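Local coordinates for protein RNA 2',3'-cyclic phosphodiesterase (Deinococcus radiodurans, PDB 5H7E) that belongs to the LigT-like family of the 2H phosphoesterase clan, a two-lobed fold with antiparallel strands lining a central cleft and helices packed behind them, at residues A[11-16]-A[155-160]; A[20-25]-A[128-133]; A[43-48]-A[99-104]; A[60-65]-A[106-111]. All blocks are in the same frame, centred on the assembly; numbering follows the deposited sequence.

Interaction 1: residues A[11-16]-A[155-160]; sequences ALRVPA and TLYRSI. With SO4 (sulfate ion), chain E.
Ala11 and Thr155 face each other as a hydrogen-bonded antiparallel pair, and each satisfies both backbone groups of the other. Ala11 N gives its hydrogen to Thr155 O at 2.9 Å with an angle of 161° at the hydrogen, and Thr155 N returns a bond of the same length to Ala11 O. This pair lies near the end of the strand pairing, which continues through Phe9 and Tyr157; beyond Ala11 the chains part, the short axes 100° apart. Where they have separated, a water fills in: it accepts from Arg13 N at 3.0 Å and is hydrogen-bonded to Thr155 OG1 at 2.8 Å. Thr155 chi1 of -62° sets OG1 beside its own backbone N and swings CG2 over the Tyr157 ring, 3.3 Å above the plane and near its centre. This strand, 148-160, borders 6-13 in the curled antiparallel sheet of the LigT-like fold, and strand 42-48 takes the other side of 6-13 through a backbone bond between Leu12 and Val43. The Tyr157 ring, which also stacks with Phe9, meets Ala11 CB at an oblique angle, CE2 being 3.8 Å from that methyl, while its OH lies against Arg13 CB. Arg13 then runs outward as an extended chain to a sulfate ion, where its NH1 bonds to sulfate O1 at 2.7 Å. Sulfate O2 accepts from Ala16 N at 2.8 Å, just after the N-cap Pro15, where the first amide of helix 16-26 and the helix dipole would both favour an anion.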
loop_
_atom_site.group_PDB
_atom_site.type_symbol
_atom_site.label_atom_id
_atom_site.label_comp_id
_atom_site.label_asym_id
_atom_site.label_seq_id
_atom_site.Cartn_x
_atom_site.Cartn_y
_atom_site.Cartn_z
ATOM N N ALA A 11 -0.476 5.345 1.023
ATOM C CA ALA A 11 -0.879 4.243 0.140
ATOM C C ALA A 11 -1.900 4.772 -0.847
ATOM O O ALA A 11 -2.556 5.791 -0.620
ATOM C CB ALA A 11 -1.488 3.095 0.949
ATOM N N LEU A 12 -2.113 3.999 -1.917
ATOM C CA LEU A 12 -3.306 4.164 -2.762
ATOM C C LEU A 12 -4.413 3.228 -2.283
ATOM O O LEU A 12 -4.182 2.030 -2.059
ATOM C CB LEU A 12 -2.999 3.831 -4.236
ATOM C CG LEU A 12 -1.760 4.518 -4.816
ATOM C CD1 LEU A 12 -1.641 4.078 -6.325
ATOM C CD2 LEU A 12 -1.966 6.024 -4.775
ATOM N N ARG A 13 -5.607 3.785 -2.109
ATOM C CA ARG A 13 -6.802 3.009 -1.859
ATOM C C ARG A 13 -7.126 2.178 -3.091
ATOM O O ARG A 13 -6.751 2.529 -4.208
ATOM C CB ARG A 13 -7.937 3.980 -1.561
ATOM C CG ARG A 13 -9.223 3.381 -1.418
ATOM C CD ARG A 13 -10.323 4.469 -1.428
ATOM N NE ARG A 13 -11.558 3.731 -1.368
ATOM C CZ ARG A 13 -12.335 3.465 -2.405
ATOM N NH1 ARG A 13 -12.069 3.959 -3.612
ATOM N NH2 ARG A 13 -13.423 2.746 -2.203
ATOM N N VAL A 14 -7.793 1.049 -2.877
ATOM C CA VAL A 14 -8.175 0.152 -3.970
ATOM C C VAL A 14 -9.695 0.150 -4.026
ATOM O O VAL A 14 -10.343 -0.144 -2.997
ATOM C CB VAL A 14 -7.636 -1.260 -3.718
ATOM C CG1 VAL A 14 -8.014 -2.182 -4.866
ATOM C CG2 VAL A 14 -6.098 -1.175 -3.645
ATOM N N PRO A 15 -10.322 0.482 -5.156
ATOM C CA PRO A 15 -11.768 0.630 -5.204
ATOM C C PRO A 15 -12.487 -0.707 -5.346
ATOM O O PRO A 15 -11.884 -1.751 -5.589
ATOM C CB PRO A 15 -12.012 1.503 -6.448
ATOM C CG PRO A 15 -10.783 1.137 -7.360
ATOM C CD PRO A 15 -9.638 0.906 -6.398
ATOM N N ALA A 16 -13.783 -0.601 -5.182
ATOM C CA ALA A 16 -14.636 -1.791 -5.090
ATOM C C ALA A 16 -14.529 -2.667 -6.321
ATOM O O ALA A 16 -14.645 -3.896 -6.232
ATOM C CB ALA A 16 -16.081 -1.374 -4.911
ATOM N N THR A 155 -3.247 8.562 -0.179
ATOM C CA THR A 155 -3.846 8.657 1.152
ATOM C C THR A 155 -2.769 8.455 2.214
ATOM O O THR A 155 -1.923 7.567 2.098
ATOM C CB THR A 155 -4.936 7.629 1.311
ATOM O OG1 THR A 155 -5.984 7.882 0.340
ATOM C CG2 THR A 155 -5.515 7.654 2.778
ATOM N N LEU A 156 -2.844 9.263 3.292
ATOM C CA LEU A 156 -2.028 9.009 4.473
ATOM C C LEU A 156 -2.908 8.325 5.517
ATOM O O LEU A 156 -3.913 8.890 5.936
ATOM C CB LEU A 156 -1.429 10.318 4.999
ATOM C CG LEU A 156 -0.644 10.231 6.321
ATOM C CD1 LEU A 156 0.648 9.456 6.112
ATOM C CD2 LEU A 156 -0.283 11.662 6.900
ATOM N N TYR A 157 -2.569 7.090 5.871
ATOM C CA TYR A 157 -3.321 6.270 6.821
ATOM C C TYR A 157 -2.602 6.210 8.150
ATOM O O TYR A 157 -1.365 6.262 8.217
ATOM C CB TYR A 157 -3.421 4.827 6.295
ATOM C CG TYR A 157 -4.299 4.632 5.099
ATOM C CD1 TYR A 157 -5.681 4.494 5.265
ATOM C CD2 TYR A 157 -3.762 4.580 3.820
ATOM C CE1 TYR A 157 -6.495 4.267 4.152
ATOM C CE2 TYR A 157 -4.574 4.383 2.701
ATOM C CZ TYR A 157 -5.930 4.222 2.892
ATOM O OH TYR A 157 -6.716 4.031 1.774
ATOM N N ARG A 158 -3.377 6.014 9.214
ATOM C CA ARG A 158 -2.826 5.595 10.490
ATOM C C ARG A 158 -3.280 4.166 10.750
ATOM O O ARG A 158 -4.446 3.838 10.540
ATOM C CB ARG A 158 -3.293 6.489 11.593
ATOM C CG ARG A 158 -2.777 6.087 12.951
ATOM C CD ARG A 158 -3.244 7.053 13.979
ATOM N NE ARG A 158 -2.937 6.533 15.299
ATOM C CZ ARG A 158 -3.413 7.059 16.424
ATOM N NH1 ARG A 158 -4.181 8.141 16.374
ATOM N NH2 ARG A 158 -3.091 6.514 17.585
ATOM N N SER A 159 -2.375 3.341 11.253
ATOM C CA SER A 159 -2.692 1.973 11.631
ATOM C C SER A 159 -2.882 1.849 13.137
ATOM O O SER A 159 -2.058 2.320 13.922
ATOM C CB SER A 159 -1.591 1.030 11.134
ATOM O OG SER A 159 -1.839 -0.291 11.592
ATOM N N ILE A 160 -3.980 1.219 13.542
ATOM C CA ILE A 160 -4.256 0.988 14.957
ATOM C C ILE A 160 -4.483 -0.500 15.155
ATOM O O ILE A 160 -5.159 -1.140 14.345
ATOM C CB ILE A 160 -5.443 1.832 15.441
ATOM C CG1 ILE A 160 -5.000 3.302 15.534
ATOM C CG2 ILE A 160 -5.940 1.320 16.826
ATOM C CD1 ILE A 160 -6.105 4.315 15.385
HETATM S S SO4 E . -15.287 2.874 -4.774
HETATM O O1 SO4 E . -14.312 3.929 -5.105
HETATM O O2 SO4 E . -14.690 1.772 -4.056
HETATM O O3 SO4 E . -16.268 3.452 -3.861
HETATM O O4 SO4 E . -15.985 2.417 -5.976
HETATM O O HOH W 1 -5.644 6.750 -2.226
#

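Interaction 2: residues A[20-25]-A[128-133]; sequences APLAEA and ITLARK. With SO4 (sulfate ion), chain D; SO4 (sulfate ion), chain H.
Leu22, on the inner face of helix 16-26, meets Ile128 and Leu130 of strand 127-132 through apolar groups. Its CD1 lies 3.8 Å from Ile128 CD1, and its CB rests 3.9 Å from Leu130 CD2. The leucine crosses both side chains at about a right angle, and the one methyl CD2 of Leu130 touches Leu22 from CB to its branch ends. Val94 and Leu77 pack on Leu22 from strands 91-97 and 73-83.

Polar bonds lie around this core. Gln26 NE2, on the same helix, is hydrogen-bonded to Leu130 O. Thr129 OG1 donates to sulfate O2 at 2.9 Å, and chi1 of -63° sets Thr129 CG2 above one face of the Arg132 guanidinium, offset toward its rim. Arg132 NH2 reaches O1 of the same sulfate only by a weak bond of 3.2 Å. Lys133 NZ bonds to O4 of a second sulfate at 2.9 Å and to the carbonyls of Pro89 and Gly135, while making a cation-pi contact with Trp33. Between these groups Leu130 and Ala131 both face Trp92 in a classic beta bulge.

One strand therefore carries two chemistries: hydrocarbon, backed by the Gln26 bond, holds it to the helix, while Thr129 and Arg132 present donors suited to an anion.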
loop_
_atom_site.group_PDB
_atom_site.type_symbol
_atom_site.label_atom_id
_atom_site.label_comp_id
_atom_site.label_asym_id
_atom_site.label_seq_id
_atom_site.Cartn_x
_atom_site.Cartn_y
_atom_site.Cartn_z
ATOM N N ALA A 20 -13.128 -6.555 -5.498
ATOM C CA ALA A 20 -14.026 -7.700 -5.648
ATOM C C ALA A 20 -13.355 -8.841 -6.391
ATOM O O ALA A 20 -13.430 -9.991 -5.895
ATOM C CB ALA A 20 -15.344 -7.290 -6.328
ATOM N N PRO A 21 -12.731 -8.638 -7.540
ATOM C CA PRO A 21 -12.056 -9.782 -8.169
ATOM C C PRO A 21 -10.873 -10.273 -7.367
ATOM O O PRO A 21 -10.551 -11.473 -7.406
ATOM C CB PRO A 21 -11.660 -9.247 -9.549
ATOM C CG PRO A 21 -11.675 -7.730 -9.418
ATOM C CD PRO A 21 -12.789 -7.458 -8.470
ATOM N N LEU A 22 -10.238 -9.410 -6.600
ATOM C CA LEU A 22 -9.163 -9.903 -5.744
ATOM C C LEU A 22 -9.714 -10.826 -4.674
ATOM O O LEU A 22 -9.095 -11.828 -4.295
ATOM C CB LEU A 22 -8.408 -8.741 -5.121
ATOM C CG LEU A 22 -7.618 -7.906 -6.168
ATOM C CD1 LEU A 22 -6.899 -6.775 -5.445
ATOM C CD2 LEU A 22 -6.605 -8.787 -6.974
ATOM N N ALA A 23 -10.844 -10.457 -4.075
ATOM C CA ALA A 23 -11.417 -11.339 -3.082
ATOM C C ALA A 23 -11.828 -12.662 -3.685
ATOM O O ALA A 23 -11.782 -13.688 -2.996
ATOM C CB ALA A 23 -12.650 -10.696 -2.445
ATOM N N GLU A 24 -12.294 -12.654 -4.950
ATOM C CA GLU A 24 -12.631 -13.906 -5.591
ATOM C C GLU A 24 -11.392 -14.786 -5.729
ATOM O O GLU A 24 -11.482 -16.009 -5.588
ATOM C CB GLU A 24 -13.275 -13.643 -6.936
ATOM C CG GLU A 24 -14.604 -12.916 -6.800
ATOM C CD GLU A 24 -15.285 -12.617 -8.116
ATOM O OE1 GLU A 24 -15.872 -11.521 -8.239
ATOM O OE2 GLU A 24 -15.223 -13.479 -9.022
ATOM N N ALA A 25 -10.233 -14.186 -5.993
ATOM C CA ALA A 25 -8.988 -14.972 -6.036
ATOM C C ALA A 25 -8.650 -15.561 -4.678
ATOM O O ALA A 25 -8.097 -16.657 -4.580
ATOM C CB ALA A 25 -7.853 -14.092 -6.535
ATOM N N ILE A 128 -0.525 -5.228 -4.166
ATOM C CA ILE A 128 -1.596 -5.338 -3.154
ATOM C C ILE A 128 -1.417 -6.694 -2.506
ATOM O O ILE A 128 -1.530 -7.737 -3.179
ATOM C CB ILE A 128 -2.989 -5.225 -3.788
ATOM C CG1 ILE A 128 -3.128 -3.889 -4.504
ATOM C CG2 ILE A 128 -4.067 -5.455 -2.724
ATOM C CD1 ILE A 128 -4.377 -3.887 -5.474
ATOM N N THR A 129 -1.188 -6.708 -1.182
ATOM C CA THR A 129 -1.122 -7.981 -0.469
ATOM C C THR A 129 -2.500 -8.619 -0.358
ATOM O O THR A 129 -3.502 -7.965 -0.002
ATOM C CB THR A 129 -0.525 -7.744 0.916
ATOM O OG1 THR A 129 0.810 -7.269 0.707
ATOM C CG2 THR A 129 -0.556 -8.994 1.803
ATOM N N LEU A 130 -2.542 -9.906 -0.649
ATOM C CA LEU A 130 -3.790 -10.659 -0.635
ATOM C C LEU A 130 -3.890 -11.606 0.551
ATOM O O LEU A 130 -5.006 -11.950 1.002
ATOM C CB LEU A 130 -3.887 -11.489 -1.918
ATOM C CG LEU A 130 -3.844 -10.613 -3.183
ATOM C CD1 LEU A 130 -3.839 -11.558 -4.372
ATOM C CD2 LEU A 130 -5.096 -9.626 -3.206
ATOM N N ALA A 131 -2.756 -12.100 1.045
ATOM C CA ALA A 131 -2.820 -13.094 2.111
ATOM C C ALA A 131 -1.467 -13.122 2.786
ATOM O O ALA A 131 -0.458 -12.755 2.190
ATOM C CB ALA A 131 -3.177 -14.488 1.576
ATOM N N ARG A 132 -1.472 -13.535 4.048
ATOM C CA ARG A 132 -0.261 -13.741 4.827
ATOM C C ARG A 132 -0.313 -15.100 5.520
ATOM O O ARG A 132 -1.392 -15.646 5.811
ATOM C CB ARG A 132 -0.080 -12.624 5.877
ATOM C CG ARG A 132 0.016 -11.229 5.264
ATOM C CD ARG A 132 0.017 -10.192 6.408
ATOM N NE ARG A 132 0.030 -8.863 5.838
ATOM C CZ ARG A 132 1.120 -8.281 5.378
ATOM N NH1 ARG A 132 2.283 -8.903 5.451
ATOM N NH2 ARG A 132 1.042 -7.071 4.863
ATOM N N LYS A 133 0.859 -15.672 5.774
ATOM C CA LYS A 133 0.852 -16.860 6.618
ATOM C C LYS A 133 2.152 -16.983 7.376
ATOM O O LYS A 133 3.166 -16.368 7.040
ATOM C CB LYS A 133 0.636 -18.134 5.816
ATOM C CG LYS A 133 1.811 -18.516 4.907
ATOM C CD LYS A 133 1.439 -19.828 4.228
ATOM C CE LYS A 133 2.509 -20.304 3.285
ATOM N NZ LYS A 133 3.748 -20.669 3.990
HETATM S S SO4 D . 2.013 -4.356 2.581
HETATM O O1 SO4 D . 2.270 -4.231 3.997
HETATM O O2 SO4 D . 2.726 -5.556 2.106
HETATM O O3 SO4 D . 0.562 -4.419 2.466
HETATM O O4 SO4 D . 2.501 -3.243 1.846
HETATM S S SO4 H . 5.351 -23.875 2.415
HETATM O O1 SO4 H . 4.950 -24.336 3.749
HETATM O O2 SO4 H . 6.800 -23.628 2.389
HETATM O O3 SO4 H . 5.018 -24.904 1.422
HETATM O O4 SO4 H . 4.641 -22.634 2.075
#

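Interaction 3: residues A[43-48]-A[99-104]; sequences VTLSYL and EGLTEL. With SO4 (sulfate ion), chain D.
Leu104 N, donating to Gly100 O at 2.9 Å, closes the first turn of helix 101-114, where Leu104 lies against Leu45. Gly100 is the N-cap, and its positive phi of 94° lets the chain swing into the helix. The contact itself is hydrocarbon. Leu45 reaches over from the strand, and its CD2 does nearly all the touching: it lies 3.6 Å from Leu104 CG and 3.7 Å from Leu104 CD2, with the two side chains inclined to one another. On the helix both leucines take chi1 near 180°, and this sends Leu101 CD1 to the same methyl, 4.1 Å from Leu45 CD2. Val43 CG1 touches Leu101 CD2 more loosely, at 4.4 Å. Leu12 adds to this core from strand 6-13, packing on both Leu45 and Leu101.

Leu45 and Ser46 both face Tyr10 in a classic beta bulge, and here the strand turns a corner. Leu45 O is taken by Arg109 NE, so the carbonyl at the corner finds its donor on the helix that also holds the side chain. Thr44 goes the other way, its OG1 3.1 Å from O4 of a sulfate that His127 and Thr129 bind as well. Val43 and Thr44 finish one of the two His-x-Thr motifs from which the 2H clan takes its name: the hydrophobic middle residue is packed inward against the helix, and the threonine is turned to the anion site.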
loop_
_atom_site.group_PDB
_atom_site.type_symbol
_atom_site.label_atom_id
_atom_site.label_comp_id
_atom_site.label_asym_id
_atom_site.label_seq_id
_atom_site.Cartn_x
_atom_site.Cartn_y
_atom_site.Cartn_z
ATOM N N VAL A 43 -2.247 -0.149 -1.872
ATOM C CA VAL A 43 -0.902 -0.176 -2.488
ATOM C C VAL A 43 0.009 0.728 -1.651
ATOM O O VAL A 43 -0.117 1.946 -1.730
ATOM C CB VAL A 43 -0.929 0.324 -3.930
ATOM C CG1 VAL A 43 0.494 0.262 -4.524
ATOM C CG2 VAL A 43 -1.905 -0.465 -4.835
ATOM N N THR A 44 0.847 0.137 -0.790
ATOM C CA THR A 44 1.675 0.949 0.120
ATOM C C THR A 44 2.826 1.572 -0.635
ATOM O O THR A 44 3.504 0.901 -1.418
ATOM C CB THR A 44 2.210 0.070 1.215
ATOM O OG1 THR A 44 1.109 -0.517 1.891
ATOM C CG2 THR A 44 3.040 0.918 2.273
ATOM N N LEU A 45 3.091 2.850 -0.361
ATOM C CA LEU A 45 4.258 3.539 -0.914
ATOM C C LEU A 45 5.375 3.740 0.120
ATOM O O LEU A 45 6.549 3.717 -0.246
ATOM C CB LEU A 45 3.844 4.912 -1.469
ATOM C CG LEU A 45 3.113 4.896 -2.839
ATOM C CD1 LEU A 45 1.722 4.512 -2.759
ATOM C CD2 LEU A 45 3.221 6.266 -3.538
ATOM N N SER A 46 5.027 3.950 1.385
ATOM C CA SER A 46 6.030 4.038 2.422
ATOM C C SER A 46 5.348 3.784 3.756
ATOM O O SER A 46 4.207 4.206 3.979
ATOM C CB SER A 46 6.675 5.437 2.454
ATOM O OG SER A 46 7.764 5.399 3.387
ATOM N N TYR A 47 6.052 3.088 4.640
ATOM C CA TYR A 47 5.551 2.773 5.975
ATOM C C TYR A 47 6.422 3.468 7.007
ATOM O O TYR A 47 7.643 3.367 6.953
ATOM C CB TYR A 47 5.554 1.246 6.167
ATOM C CG TYR A 47 5.297 0.817 7.569
ATOM C CD1 TYR A 47 4.122 1.120 8.195
ATOM C CD2 TYR A 47 6.265 0.107 8.275
ATOM C CE1 TYR A 47 3.899 0.752 9.503
ATOM C CE2 TYR A 47 6.034 -0.293 9.585
ATOM C CZ TYR A 47 4.874 0.050 10.181
ATOM O OH TYR A 47 4.655 -0.356 11.501
ATOM N N LEU A 48 5.773 4.151 7.947
ATOM C CA LEU A 48 6.418 5.002 8.954
ATOM C C LEU A 48 6.015 4.490 10.325
ATOM O O LEU A 48 4.944 4.851 10.852
ATOM C CB LEU A 48 5.963 6.457 8.766
ATOM C CG LEU A 48 6.299 7.137 7.415
ATOM C CD1 LEU A 48 5.423 6.699 6.264
ATOM C CD2 LEU A 48 6.107 8.628 7.567
ATOM N N GLU A 99 2.230 4.197 -14.621
ATOM C CA GLU A 99 3.203 5.250 -14.940
ATOM C C GLU A 99 3.276 6.258 -13.796
ATOM O O GLU A 99 2.257 6.784 -13.341
ATOM C CB GLU A 99 2.780 5.960 -16.235
ATOM C CG GLU A 99 3.824 6.994 -16.701
ATOM C CD GLU A 99 3.380 7.851 -17.863
ATOM O OE1 GLU A 99 2.193 7.782 -18.281
ATOM O OE2 GLU A 99 4.242 8.606 -18.378
ATOM N N GLY A 100 4.483 6.553 -13.334
ATOM C CA GLY A 100 4.623 7.534 -12.264
ATOM C C GLY A 100 4.673 6.958 -10.870
ATOM O O GLY A 100 5.093 7.679 -9.937
ATOM N N LEU A 101 4.272 5.698 -10.692
ATOM C CA LEU A 101 4.080 5.198 -9.317
ATOM C C LEU A 101 5.420 4.975 -8.609
ATOM O O LEU A 101 5.565 5.331 -7.429
ATOM C CB LEU A 101 3.246 3.936 -9.331
ATOM C CG LEU A 101 3.012 3.311 -7.932
ATOM C CD1 LEU A 101 2.251 4.265 -6.998
ATOM C CD2 LEU A 101 2.187 2.103 -8.177
ATOM N N THR A 102 6.397 4.342 -9.275
ATOM C CA THR A 102 7.726 4.233 -8.671
ATOM C C THR A 102 8.325 5.604 -8.369
ATOM O O THR A 102 8.881 5.812 -7.286
ATOM C CB THR A 102 8.674 3.435 -9.539
ATOM O OG1 THR A 102 8.139 2.102 -9.633
ATOM C CG2 THR A 102 10.095 3.416 -8.907
ATOM N N GLU A 103 8.223 6.546 -9.309
ATOM C CA GLU A 103 8.759 7.879 -9.082
ATOM C C GLU A 103 8.091 8.537 -7.881
ATOM O O GLU A 103 8.762 9.142 -7.055
ATOM C CB GLU A 103 8.555 8.717 -10.363
ATOM C CG GLU A 103 8.428 10.215 -10.257
ATOM C CD GLU A 103 8.008 10.890 -11.615
ATOM O OE1 GLU A 103 7.870 10.214 -12.642
ATOM O OE2 GLU A 103 7.820 12.108 -11.650
ATOM N N LEU A 104 6.789 8.386 -7.752
ATOM C CA LEU A 104 6.097 8.960 -6.584
ATOM C C LEU A 104 6.578 8.317 -5.295
ATOM O O LEU A 104 6.879 9.007 -4.314
ATOM C CB LEU A 104 4.590 8.789 -6.735
ATOM C CG LEU A 104 3.747 9.280 -5.527
ATOM C CD1 LEU A 104 3.931 10.782 -5.326
ATOM C CD2 LEU A 104 2.287 8.976 -5.893
HETATM S S SO4 D . 2.013 -4.356 2.581
HETATM O O1 SO4 D . 2.270 -4.231 3.997
HETATM O O2 SO4 D . 2.726 -5.556 2.106
HETATM O O3 SO4 D . 0.562 -4.419 2.466
HETATM O O4 SO4 D . 2.501 -3.243 1.846
#

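Interaction 4: residues A[60-65]-A[106-111]; sequences KRLGTR and ENLRAG. With SO4 (sulfate ion), chain F.
With chi1 at 176°, Leu62 holds CG anti to its backbone N and stretches its branch from helix 56-67 straight at helix 101-114; Leu108, at -177°, takes the equivalent pose and leans back toward it. The two meet methyl to methyl, Leu62 CD2 lying 4.1 Å from Leu108 CD1. The same CD2 also presses on bare backbone, 3.8 Å from Gly111 C, and the other branch end, CD1, lies 4.1 Å from Gly111 CA. Because Gly111 carries no side chain, both methyls of Leu62 can settle against the main chain of the partner helix, and the CA atoms of Leu62 and Gly111 come within 7.0 Å. The backbone groups stay paired within their own helices, as when Gly111 N donates to Asn107 O at 2.8 Å, so the two segments are held by nonpolar packing of Leu62 on a leucine and on bare backbone.

Arg61 and Thr64 turn to other partners. Arg61 forms a salt bridge with Asp58 of its own helix, and Thr64 looks to a sulfate ion that Arg177 NE and Arg175 N also bind.

Both helices lie against one lobe of the sheet. Leu62 and Leu108 rest together on Tyr10 of strand 6-13, and Leu108 adds Leu45 of strand 42-48, while Lys60 and Thr64 extend the cover to Phe174 on strand 167-175.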
loop_
_atom_site.group_PDB
_atom_site.type_symbol
_atom_site.label_atom_id
_atom_site.label_comp_id
_atom_site.label_asym_id
_atom_site.label_seq_id
_atom_site.Cartn_x
_atom_site.Cartn_y
_atom_site.Cartn_z
ATOM N N LYS A 60 1.712 15.844 5.844
ATOM C CA LYS A 60 0.581 16.268 5.026
ATOM C C LYS A 60 1.027 17.264 3.966
ATOM O O LYS A 60 0.580 17.200 2.823
ATOM C CB LYS A 60 -0.520 16.877 5.909
ATOM C CG LYS A 60 -1.317 15.803 6.641
ATOM C CD LYS A 60 -2.232 16.361 7.730
ATOM C CE LYS A 60 -3.323 17.241 7.165
ATOM N NZ LYS A 60 -4.275 17.711 8.247
ATOM N N ARG A 61 1.892 18.199 4.338
ATOM C CA ARG A 61 2.432 19.138 3.365
ATOM C C ARG A 61 3.215 18.403 2.283
ATOM O O ARG A 61 3.177 18.794 1.113
ATOM C CB ARG A 61 3.320 20.156 4.070
ATOM C CG ARG A 61 2.568 21.120 4.918
ATOM C CD ARG A 61 3.537 22.216 5.442
ATOM N NE ARG A 61 2.992 22.941 6.589
ATOM C CZ ARG A 61 3.375 22.780 7.858
ATOM N NH1 ARG A 61 4.329 21.912 8.191
ATOM N NH2 ARG A 61 2.796 23.500 8.809
ATOM N N LEU A 62 3.996 17.391 2.679
ATOM C CA LEU A 62 4.743 16.602 1.693
ATOM C C LEU A 62 3.804 15.878 0.738
ATOM O O LEU A 62 4.012 15.901 -0.485
ATOM C CB LEU A 62 5.661 15.617 2.423
ATOM C CG LEU A 62 6.437 14.656 1.499
ATOM C CD1 LEU A 62 7.455 15.448 0.623
ATOM C CD2 LEU A 62 7.130 13.703 2.449
ATOM N N GLY A 63 2.735 15.282 1.259
ATOM C CA GLY A 63 1.783 14.599 0.388
ATOM C C GLY A 63 1.140 15.551 -0.604
ATOM O O GLY A 63 1.046 15.250 -1.795
ATOM N N THR A 64 0.785 16.760 -0.151
ATOM C CA THR A 64 0.185 17.722 -1.064
ATOM C C THR A 64 1.176 18.151 -2.142
ATOM O O THR A 64 0.819 18.220 -3.322
ATOM C CB THR A 64 -0.299 18.932 -0.244
ATOM O OG1 THR A 64 -1.361 18.501 0.612
ATOM C CG2 THR A 64 -0.815 20.028 -1.146
ATOM N N ARG A 65 2.423 18.424 -1.765
ATOM C CA ARG A 65 3.380 18.941 -2.740
ATOM C C ARG A 65 3.695 17.889 -3.800
ATOM O O ARG A 65 3.841 18.220 -4.985
ATOM C CB ARG A 65 4.661 19.371 -2.028
ATOM C CG ARG A 65 5.700 20.027 -2.898
ATOM C CD ARG A 65 7.007 20.219 -2.123
ATOM N NE ARG A 65 7.989 19.208 -2.523
ATOM C CZ ARG A 65 8.675 18.438 -1.687
ATOM N NH1 ARG A 65 8.516 18.572 -0.380
ATOM N NH2 ARG A 65 9.536 17.544 -2.164
ATOM N N GLU A 106 9.456 6.859 -4.702
ATOM C CA GLU A 106 10.827 7.207 -4.368
ATOM C C GLU A 106 10.935 8.662 -3.906
ATOM O O GLU A 106 11.747 8.964 -3.013
ATOM C CB GLU A 106 11.765 6.948 -5.553
ATOM C CG GLU A 106 11.771 5.462 -5.951
ATOM C CD GLU A 106 12.386 4.531 -4.888
ATOM O OE1 GLU A 106 12.300 3.298 -5.074
ATOM O OE2 GLU A 106 12.969 5.010 -3.887
ATOM N N ASN A 107 10.173 9.585 -4.540
ATOM C CA ASN A 107 10.176 10.990 -4.087
ATOM C C ASN A 107 9.604 11.096 -2.679
ATOM O O ASN A 107 10.090 11.892 -1.863
ATOM C CB ASN A 107 9.340 11.873 -5.011
ATOM C CG ASN A 107 10.085 12.326 -6.265
ATOM O OD1 ASN A 107 10.304 13.503 -6.450
ATOM N ND2 ASN A 107 10.453 11.404 -7.110
ATOM N N LEU A 108 8.553 10.313 -2.395
ATOM C CA LEU A 108 7.955 10.323 -1.067
ATOM C C LEU A 108 8.962 9.851 -0.026
ATOM O O LEU A 108 9.167 10.494 1.019
ATOM C CB LEU A 108 6.705 9.425 -1.130
ATOM C CG LEU A 108 5.901 9.361 0.101
ATOM C CD1 LEU A 108 5.216 10.752 0.333
ATOM C CD2 LEU A 108 4.864 8.254 -0.103
ATOM N N ARG A 109 9.616 8.719 -0.307
ATOM C CA ARG A 109 10.587 8.176 0.642
ATOM C C ARG A 109 11.727 9.150 0.858
ATOM O O ARG A 109 12.213 9.316 1.993
ATOM C CB ARG A 109 11.094 6.812 0.130
ATOM C CG ARG A 109 9.992 5.777 0.193
ATOM C CD ARG A 109 10.435 4.542 -0.591
ATOM N NE ARG A 109 9.428 3.491 -0.476
ATOM C CZ ARG A 109 9.714 2.186 -0.471
ATOM N NH1 ARG A 109 10.995 1.784 -0.625
ATOM N NH2 ARG A 109 8.713 1.322 -0.301
ATOM N N ALA A 110 12.190 9.796 -0.220
ATOM C CA ALA A 110 13.237 10.784 -0.051
ATOM C C ALA A 110 12.755 11.964 0.783
ATOM O O ALA A 110 13.531 12.518 1.577
ATOM C CB ALA A 110 13.741 11.262 -1.419
ATOM N N GLY A 111 11.522 12.424 0.535
ATOM C CA GLY A 111 11.015 13.561 1.292
ATOM C C GLY A 111 10.846 13.240 2.764
ATOM O O GLY A 111 11.069 14.094 3.619
HETATM S S SO4 F . -4.614 18.324 -1.518
HETATM O O1 SO4 F . -4.846 18.864 -0.165
HETATM O O2 SO4 F . -3.330 17.650 -1.422
HETATM O O3 SO4 F . -4.504 19.405 -2.507
HETATM O O4 SO4 F . -5.745 17.466 -1.917
#

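In the fold
Interaction 1 is joined to interaction 3 through neighbouring strands, with Ala11 CA packing 3.9 Å from Leu45 CD1 and their centres about 12 Å apart. Interactions 3 and 4 use successive parts of helix 101-114, and their centres lie about 10 Å apart. Interaction 2 belongs to the other lobe: its centre is about 28 Å from that of interaction 4, across the middle of the chain. The lobes still meet, as Ile128 CG1 packs 3.7 Å from Val43 CG2. Thr44 from interaction 3 and Thr129 from interaction 2 converge, with His127, on one sulfate, which probably marks the anion pocket between the two His-x-Thr motifs.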